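Local coordinates for protein erythromycin C-12 hydroxylase (PDB 2JJN) that hydroxylates the C-12 position of erythromycin D with a heme b cofactor, giving erythromycin C in macrolide antibiotic biosynthesis, at residues Leu152-Met157 / Thr194-Ala199; Glu384-Phe389 / Leu394-Leu399. The protein carries 2 engineered substitutions. All blocks are in the same frame, centred on the assembly; numbering follows the deposited sequence.

Interaction 1: Leu152-Met157 / Thr194-Ala199; sequences LGLPPM and TAYLKA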
ATOM      1  N   LEU A 152       3.559   6.060  16.473  1.00 23.75           N
ATOM      2  CA  LEU A 152       2.627   7.154  16.825  1.00 24.19           C
ATOM      3  C   LEU A 152       2.539   7.405  18.323  1.00 25.08           C
ATOM      4  O   LEU A 152       2.057   8.480  18.745  1.00 29.40           O
ATOM      5  CB  LEU A 152       1.238   6.860  16.251  1.00 23.35           C
ATOM      6  CG  LEU A 152       1.115   6.985  14.734  1.00 24.03           C
ATOM      7  CD1 LEU A 152      -0.168   6.304  14.295  1.00 22.85           C
ATOM      8  CD2 LEU A 152       1.108   8.451  14.263  1.00 25.74           C
ATOM      9  N   GLY A 153       2.950   6.445  19.138  1.00 24.22           N
ATOM     10  CA  GLY A 153       2.886   6.578  20.577  1.00 24.97           C
ATOM     11  C   GLY A 153       1.566   6.119  21.155  1.00 24.76           C
ATOM     12  O   GLY A 153       1.173   6.544  22.254  1.00 25.75           O
ATOM     13  N   LEU A 154       0.881   5.216  20.449  1.00 25.51           N
ATOM     14  CA  LEU A 154      -0.392   4.676  20.905  1.00 28.48           C
ATOM     15  C   LEU A 154      -0.202   3.487  21.839  1.00 32.51           C
ATOM     16  O   LEU A 154       0.783   2.740  21.688  1.00 31.96           O
ATOM     17  CB  LEU A 154      -1.243   4.243  19.704  1.00 26.61           C
ATOM     18  CG  LEU A 154      -1.459   5.352  18.674  1.00 26.11           C
ATOM     19  CD1 LEU A 154      -2.119   4.828  17.414  1.00 23.07           C
ATOM     20  CD2 LEU A 154      -2.293   6.511  19.279  1.00 22.61           C
ATOM     21  N   PRO A 155      -1.130   3.310  22.813  1.00 36.93           N
ATOM     22  CA  PRO A 155      -1.183   2.157  23.722  1.00 40.47           C
ATOM     23  C   PRO A 155      -0.930   0.835  23.001  1.00 44.25           C
ATOM     24  O   PRO A 155      -1.467   0.639  21.887  1.00 44.99           O
ATOM     25  CB  PRO A 155      -2.620   2.169  24.250  1.00 40.49           C
ATOM     26  CG  PRO A 155      -3.202   3.473  23.833  1.00 39.67           C
ATOM     27  CD  PRO A 155      -2.188   4.285  23.114  1.00 36.68           C
ATOM     28  N   PRO A 156      -0.155  -0.075  23.649  1.00 47.38           N
ATOM     29  CA  PRO A 156       0.440  -1.322  23.156  1.00 49.78           C
ATOM     30  C   PRO A 156      -0.254  -1.919  21.940  1.00 52.13           C
ATOM     31  O   PRO A 156       0.311  -1.941  20.833  1.00 52.89           O
ATOM     32  CB  PRO A 156       0.294  -2.255  24.360  1.00 49.63           C
ATOM     33  CG  PRO A 156       0.425  -1.333  25.563  1.00 48.93           C
ATOM     34  CD  PRO A 156       0.169   0.099  25.082  1.00 47.77           C
ATOM     35  N   MET A 157      -1.469  -2.404  22.150  1.00 54.24           N
ATOM     36  CA  MET A 157      -2.307  -2.831  21.057  1.00 56.41           C
ATOM     37  C   MET A 157      -3.550  -1.946  21.029  1.00 57.83           C
ATOM     38  O   MET A 157      -3.893  -1.300  22.033  1.00 58.04           O
ATOM     39  CB  MET A 157      -2.687  -4.312  21.222  1.00 56.36           C
ATOM     40  N   THR A 194     -10.496   7.753  13.501  1.00 20.42           N
ATOM     41  CA  THR A 194     -10.058   9.148  13.452  1.00 20.72           C
ATOM     42  C   THR A 194     -10.412   9.884  14.746  1.00 20.76           C
ATOM     43  O   THR A 194      -9.603  10.666  15.278  1.00 21.51           O
ATOM     44  CB  THR A 194     -10.596   9.859  12.190  1.00 21.37           C
ATOM     45  OG1 THR A 194     -10.053   9.198  11.037  0.50 21.88           O
ATOM     46  CG2 THR A 194     -10.187  11.330  12.178  0.50 19.29           C
ATOM     47  N   ALA A 195     -11.608   9.649  15.279  1.00 19.76           N
ATOM     48  CA  ALA A 195     -11.985  10.287  16.571  1.00 19.60           C
ATOM     49  C   ALA A 195     -11.055   9.857  17.701  1.00 20.59           C
ATOM     50  O   ALA A 195     -10.672  10.653  18.543  1.00 21.80           O
ATOM     51  CB  ALA A 195     -13.424   9.938  16.916  1.00 21.12           C
ATOM     52  N   TYR A 196     -10.739   8.561  17.754  1.00 20.53           N
ATOM     53  CA  TYR A 196      -9.790   8.045  18.744  1.00 20.86           C
ATOM     54  C   TYR A 196      -8.433   8.748  18.583  1.00 20.60           C
ATOM     55  O   TYR A 196      -7.852   9.213  19.569  1.00 21.44           O
ATOM     56  CB  TYR A 196      -9.610   6.543  18.541  1.00 21.60           C
ATOM     57  CG  TYR A 196      -8.549   5.951  19.399  1.00 23.46           C
ATOM     58  CD1 TYR A 196      -8.780   5.690  20.747  1.00 27.31           C
ATOM     59  CD2 TYR A 196      -7.302   5.644  18.858  1.00 24.90           C
ATOM     60  CE1 TYR A 196      -7.764   5.137  21.550  1.00 30.49           C
ATOM     61  CE2 TYR A 196      -6.292   5.081  19.641  1.00 28.58           C
ATOM     62  CZ  TYR A 196      -6.528   4.835  20.978  1.00 28.36           C
ATOM     63  OH  TYR A 196      -5.502   4.282  21.757  1.00 32.10           O
ATOM     64  N   LEU A 197      -7.970   8.853  17.353  1.00 19.84           N
ATOM     65  CA  LEU A 197      -6.655   9.495  17.129  1.00 19.94           C
ATOM     66  C   LEU A 197      -6.722  10.977  17.486  1.00 19.95           C
ATOM     67  O   LEU A 197      -5.730  11.534  18.008  1.00 20.05           O
ATOM     68  CB  LEU A 197      -6.130   9.278  15.703  1.00 19.94           C
ATOM     69  CG  LEU A 197      -5.794   7.803  15.401  1.00 22.11           C
ATOM     70  CD1 LEU A 197      -5.416   7.643  13.926  1.00 22.88           C
ATOM     71  CD2 LEU A 197      -4.652   7.353  16.287  1.00 27.08           C
ATOM     72  N   LYS A 198      -7.857  11.617  17.211  1.00 18.74           N
ATOM     73  CA  LYS A 198      -7.994  13.052  17.543  1.00 19.25           C
ATOM     74  C   LYS A 198      -7.852  13.265  19.046  1.00 19.21           C
ATOM     75  O   LYS A 198      -7.231  14.254  19.507  1.00 20.12           O
ATOM     76  CB  LYS A 198      -9.306  13.607  17.008  1.00 20.22           C
ATOM     77  CG  LYS A 198      -9.355  15.128  17.053  1.00 20.17           C
ATOM     78  CD  LYS A 198     -10.719  15.633  16.614  1.00 21.40           C
ATOM     79  CE  LYS A 198     -10.764  17.134  16.642  1.00 26.35           C
ATOM     80  NZ  LYS A 198     -12.160  17.633  16.538  1.00 33.10           N
ATOM     81  N   ALA A 199      -8.403  12.336  19.844  1.00 18.85           N
ATOM     82  CA  ALA A 199      -8.252  12.438  21.280  1.00 20.37           C
ATOM     83  C   ALA A 199      -6.802  12.269  21.719  1.00 19.75           C
ATOM     84  O   ALA A 199      -6.361  12.941  22.663  1.00 20.56           O
ATOM     85  CB  ALA A 199      -9.142  11.410  21.985  1.00 20.85           C
TER
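Within residues 152-157, it is Leu154 and Pro155 that meet the second segment, touching Leu197 and Tyr196 of helix 180-206. Leu152 precedes them as the last residue of helix 142-152; its side chain packs on helices 212-218 and 228-259. At Gly153 the chain leaves the helix with a positive phi of 88°. Gly153 is the C-prime residue of a Schellman motif, closed by Leu154 N on the carbonyl of Ala149 and by Gly153 N on that of Glu150. Its own carbonyl oxygen accepts a hydrogen bond from Arg204, farther along helix 180-206. In the cytochrome P450 fold this is the loop between helices E and F lying against helix G, and the turn out of helix E is what presents the next two residues to it. Leu154 carries the apolar part: CD1 lies 3.7 Å from Leu197 CD2, while its other methyl, CD2, sits 3.9 Å from that same Leu197 CD2, so one methyl is straddled by both tips of the fork. The two leucine side chains cross at about a right angle. Leu154 CD2 also comes within 4.3 Å of Tyr196 CE2, approaching the ring obliquely. Pro155, next in line, meets Tyr196 head-on: Pro155 CG is 3.2 Å from Tyr196 OH, close for carbon and oxygen, and Pro155 CD is 3.6 Å from Tyr196 OH. With CG anti to its backbone N (chi1 173°), the tyrosine stretches from the helix to the proline, its ring meeting that of Phe162 at about 45°.

Interaction 2: Glu384-Phe389 / Leu394-Leu399; sequences ERLRHF and LGTRHL. With SO4 (sulfate ion), chain C.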
ATOM      1  N   GLU A 384      -7.724 -25.599   1.177  1.00 34.53           N
ATOM      2  CA  GLU A 384      -8.356 -24.709   0.190  1.00 33.32           C
ATOM      3  C   GLU A 384      -7.334 -23.865  -0.583  1.00 31.79           C
ATOM      4  O   GLU A 384      -6.187 -23.682  -0.138  1.00 31.58           O
ATOM      5  CB  GLU A 384      -9.333 -23.773   0.889  1.00 33.70           C
ATOM      6  CG  GLU A 384      -8.729 -23.107   2.098  1.00 36.23           C
ATOM      7  CD  GLU A 384      -9.447 -21.846   2.486  1.00 38.88           C
ATOM      8  OE1 GLU A 384     -10.646 -21.916   2.826  1.00 39.90           O
ATOM      9  OE2 GLU A 384      -8.798 -20.780   2.466  1.00 42.48           O
ATOM     10  N   ARG A 385      -7.754 -23.375  -1.748  1.00 29.84           N
ATOM     11  CA  ARG A 385      -6.992 -22.373  -2.464  1.00 28.96           C
ATOM     12  C   ARG A 385      -7.074 -21.067  -1.711  1.00 27.11           C
ATOM     13  O   ARG A 385      -7.931 -20.879  -0.835  1.00 27.04           O
ATOM     14  CB  ARG A 385      -7.508 -22.216  -3.896  1.00 28.96           C
ATOM     15  CG  ARG A 385      -7.425 -23.521  -4.661  1.00 32.05           C
ATOM     16  CD  ARG A 385      -7.128 -23.309  -6.123  1.00 38.76           C
ATOM     17  NE  ARG A 385      -5.785 -22.773  -6.356  1.00 43.04           N
ATOM     18  CZ  ARG A 385      -4.671 -23.508  -6.403  1.00 44.08           C
ATOM     19  NH1 ARG A 385      -4.709 -24.825  -6.201  1.00 43.86           N
ATOM     20  NH2 ARG A 385      -3.504 -22.916  -6.636  1.00 45.22           N
ATOM     21  N   LEU A 386      -6.169 -20.150  -2.027  1.00 25.28           N
ATOM     22  CA  LEU A 386      -6.103 -18.920  -1.257  1.00 23.35           C
ATOM     23  C   LEU A 386      -7.304 -18.044  -1.476  1.00 22.02           C
ATOM     24  O   LEU A 386      -7.896 -18.055  -2.565  1.00 22.92           O
ATOM     25  CB  LEU A 386      -4.835 -18.158  -1.615  1.00 23.00           C
ATOM     26  CG  LEU A 386      -3.549 -18.913  -1.291  1.00 22.63           C
ATOM     27  CD1 LEU A 386      -2.374 -18.177  -1.918  1.00 21.11           C
ATOM     28  CD2 LEU A 386      -3.348 -18.975   0.191  1.00 23.79           C
ATOM     29  N   ARG A 387      -7.624 -17.265  -0.449  1.00 20.36           N
ATOM     30  CA  ARG A 387      -8.669 -16.280  -0.514  1.00 19.92           C
ATOM     31  C   ARG A 387      -8.040 -14.936  -0.906  1.00 18.60           C
ATOM     32  O   ARG A 387      -7.501 -14.233  -0.078  1.00 19.70           O
ATOM     33  CB  ARG A 387      -9.363 -16.133   0.833  1.00 21.78           C
ATOM     34  CG  ARG A 387     -10.561 -17.058   1.054  0.50 25.15           C
ATOM     35  CD  ARG A 387     -10.262 -18.177   2.028  0.50 29.63           C
ATOM     36  NE  ARG A 387      -9.785 -17.706   3.330  0.50 30.55           N
ATOM     37  CZ  ARG A 387      -9.918 -18.388   4.463  0.50 32.57           C
ATOM     38  NH1 ARG A 387     -10.529 -19.570   4.467  0.50 34.63           N
ATOM     39  NH2 ARG A 387      -9.449 -17.889   5.598  0.50 32.02           N
ATOM     40  N   HIS A 388      -8.126 -14.614  -2.183  1.00 17.74           N
ATOM     41  CA  HIS A 388      -7.596 -13.342  -2.695  1.00 16.73           C
ATOM     42  C   HIS A 388      -8.540 -12.210  -2.391  1.00 17.81           C
ATOM     43  O   HIS A 388      -9.786 -12.402  -2.362  1.00 19.32           O
ATOM     44  CB  HIS A 388      -7.441 -13.429  -4.213  1.00 15.74           C
ATOM     45  CG  HIS A 388      -6.307 -14.274  -4.652  1.00 18.55           C
ATOM     46  ND1 HIS A 388      -5.250 -13.769  -5.376  1.00 18.97           N
ATOM     47  CD2 HIS A 388      -6.051 -15.591  -4.473  1.00 17.63           C
ATOM     48  CE1 HIS A 388      -4.404 -14.745  -5.650  1.00 21.91           C
ATOM     49  NE2 HIS A 388      -4.862 -15.859  -5.107  1.00 20.76           N
ATOM     50  N   PHE A 389      -7.982 -11.020  -2.143  1.00 16.50           N
ATOM     51  CA  PHE A 389      -8.815  -9.816  -2.183  1.00 17.03           C
ATOM     52  C   PHE A 389      -9.406  -9.684  -3.596  1.00 16.51           C
ATOM     53  O   PHE A 389      -8.739  -9.957  -4.618  1.00 17.16           O
ATOM     54  CB  PHE A 389      -7.993  -8.574  -1.830  1.00 16.68           C
ATOM     55  CG  PHE A 389      -7.605  -8.511  -0.389  1.00 16.04           C
ATOM     56  CD1 PHE A 389      -8.522  -8.133   0.581  1.00 18.11           C
ATOM     57  CD2 PHE A 389      -6.336  -8.874   0.030  1.00 13.07           C
ATOM     58  CE1 PHE A 389      -8.161  -8.092   1.906  1.00 15.90           C
ATOM     59  CE2 PHE A 389      -5.961  -8.831   1.387  1.00 17.10           C
ATOM     60  CZ  PHE A 389      -6.922  -8.467   2.336  1.00 17.68           C
ATOM     61  N   LEU A 394      -3.883  -5.985  -4.408  1.00 11.99           N
ATOM     62  CA  LEU A 394      -3.482  -7.216  -5.068  1.00 11.11           C
ATOM     63  C   LEU A 394      -2.791  -8.132  -4.058  1.00 10.73           C
ATOM     64  O   LEU A 394      -1.640  -7.935  -3.729  1.00 10.43           O
ATOM     65  CB  LEU A 394      -2.538  -6.885  -6.256  1.00 11.47           C
ATOM     66  CG  LEU A 394      -2.135  -8.085  -7.083  1.00 12.82           C
ATOM     67  CD1 LEU A 394      -3.291  -8.487  -8.030  1.00 13.79           C
ATOM     68  CD2 LEU A 394      -0.886  -7.806  -7.932  1.00 13.57           C
ATOM     69  N   GLY A 395      -3.505  -9.132  -3.523  1.00 10.95           N
ATOM     70  CA  GLY A 395      -2.945  -9.889  -2.405  1.00 10.58           C
ATOM     71  C   GLY A 395      -3.936 -10.920  -1.914  1.00 11.79           C
ATOM     72  O   GLY A 395      -5.010 -11.094  -2.498  1.00 11.82           O
ATOM     73  N   THR A 396      -3.540 -11.589  -0.832  1.00 11.60           N
ATOM     74  CA  THR A 396      -4.446 -12.577  -0.261  1.00 12.05           C
ATOM     75  C   THR A 396      -4.768 -12.231   1.179  1.00 12.96           C
ATOM     76  O   THR A 396      -3.948 -11.682   1.915  1.00 13.84           O
ATOM     77  CB  THR A 396      -3.881 -13.985  -0.373  1.00 13.65           C
ATOM     78  OG1 THR A 396      -2.680 -14.082   0.379  1.00 13.66           O
ATOM     79  CG2 THR A 396      -3.598 -14.336  -1.859  1.00 12.54           C
ATOM     80  N   ARG A 397      -5.977 -12.618   1.588  1.00 12.49           N
ATOM     81  CA  ARG A 397      -6.450 -12.299   2.927  1.00 14.56           C
ATOM     82  C   ARG A 397      -5.744 -13.101   4.031  1.00 12.50           C
ATOM     83  O   ARG A 397      -5.561 -12.622   5.138  1.00 13.80           O
ATOM     84  CB  ARG A 397      -7.949 -12.574   3.023  1.00 15.93           C
ATOM     85  CG  ARG A 397      -8.742 -11.649   2.103  1.00 19.83           C
ATOM     86  CD  ARG A 397     -10.092 -12.233   1.656  1.00 27.59           C
ATOM     87  NE  ARG A 397     -10.918 -12.567   2.807  1.00 29.00           N
ATOM     88  CZ  ARG A 397     -12.038 -13.290   2.740  1.00 31.97           C
ATOM     89  NH1 ARG A 397     -12.484 -13.744   1.577  1.00 33.37           N
ATOM     90  NH2 ARG A 397     -12.715 -13.547   3.852  1.00 35.30           N
ATOM     91  N   HIS A 398      -5.378 -14.323   3.662  1.00 13.35           N
ATOM     92  CA  HIS A 398      -4.589 -15.192   4.505  1.00 13.67           C
ATOM     93  C   HIS A 398      -3.550 -15.871   3.679  1.00 12.84           C
ATOM     94  O   HIS A 398      -3.666 -15.909   2.450  1.00 14.03           O
ATOM     95  CB  HIS A 398      -5.519 -16.211   5.155  1.00 14.99           C
ATOM     96  CG  HIS A 398      -6.454 -15.555   6.112  1.00 17.06           C
ATOM     97  ND1 HIS A 398      -6.030 -15.102   7.341  1.00 18.10           N
ATOM     98  CD2 HIS A 398      -7.741 -15.151   5.975  1.00 16.39           C
ATOM     99  CE1 HIS A 398      -7.024 -14.464   7.941  1.00 21.71           C
ATOM    100  NE2 HIS A 398      -8.084 -14.506   7.147  1.00 20.18           N
ATOM    101  N   LEU A 399      -2.546 -16.426   4.324  1.00 12.36           N
ATOM    102  CA  LEU A 399      -1.528 -17.161   3.583  1.00 11.61           C
ATOM    103  C   LEU A 399      -1.019 -18.297   4.487  1.00 12.09           C
ATOM    104  O   LEU A 399      -0.015 -18.182   5.180  1.00 10.24           O
ATOM    105  CB  LEU A 399      -0.347 -16.212   3.207  1.00 11.65           C
ATOM    106  CG  LEU A 399       0.534 -16.884   2.141  1.00 12.05           C
ATOM    107  CD1 LEU A 399      -0.124 -16.836   0.741  1.00 11.75           C
ATOM    108  CD2 LEU A 399       1.955 -16.242   2.075  1.00 13.02           C
TER
HETATM  109  S   SO4 C 413      -4.096 -19.704  -5.421  0.80 28.99           S
HETATM  110  O1  SO4 C 413      -4.343 -20.669  -4.363  0.80 29.80           O
HETATM  111  O2  SO4 C 413      -4.990 -18.584  -5.228  0.80 31.96           O
HETATM  112  O3  SO4 C 413      -4.343 -20.313  -6.725  0.80 32.48           O
HETATM  113  O4  SO4 C 413      -2.697 -19.262  -5.428  0.80 33.80           O
HETATM  114  O   HOH W   1      -6.143 -17.199   1.973  1.00 26.25           O
HETATM  115  O   HOH W   2      -6.172  -9.154  -4.789  1.00 13.73           O
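His398 O is gripped from two directions: Thr396 OG1 donates to it at 2.9 Å, from above the carbonyl plane, and water 1 donates to His398 O at 2.8 Å. The same water accepts from Arg387 N at 2.8 Å, tying the two segments together where their backbones have diverged. They are the arms of the hairpin usually called β4 in cytochromes P450, here reduced to a single antiparallel bridge in which His388 and Thr396 form a non-hydrogen-bonded pair. Two bonds flank that pair: Arg397 N donates almost straight to Arg387 O at 2.8 Å, and Phe389 N donates to Gly395 O with a more bent geometry. Water 2 links Phe389 O to Gly395 N nearer the turn. Thr396 holds OG1 between its backbone N and carbonyl carbon (chi1 63°), which turns the hydroxyl to His398 O and leaves CG2 for the imidazole. Thr396 CG2 stands 3.7 Å from the centroid of the His388 ring, only 4° off its normal, a CH-pi contact over the face. The edge of that ring faces a sulfate, probably from the crystallisation liquor, and His388 NE2 donates to its O2 at 2.7 Å. Leu386 N (177° at the hydrogen), Arg385 and Arg381 also bind the sulfate, so its negative charge is probably well compensated. At the open end of the hairpin, Leu386 CD1 packs against Leu399 CD1 at 3.7 Å, near Arg255 of helix 228-259. Phe389, whose ring also packs on helix 165-171, takes Arg397 over one face: Arg397 CG lies 3.6 Å from Phe389 CE1, offset toward the ring's rim.

Interactions 1 and 2 occupy separate regions, with centres 29 Å apart and nearest atoms about 17 Å apart, and follow one another along the chain. Both are partly buried. Interaction 1 joins a loop to a helix distant in sequence through side chains alone, burying 161 Å² between its segments. Interaction 2 joins neighbouring arms of one hairpin, buries 540 Å², and combines backbone bonds, bridging waters and CH-pi contacts. They nevertheless share neighbours: helix 228-259 receives Leu197 from 194-199 and Leu386 from 384-389. Helix 165-171, which follows the loop containing 152-157, receives Phe389 and Arg397 of the hairpin.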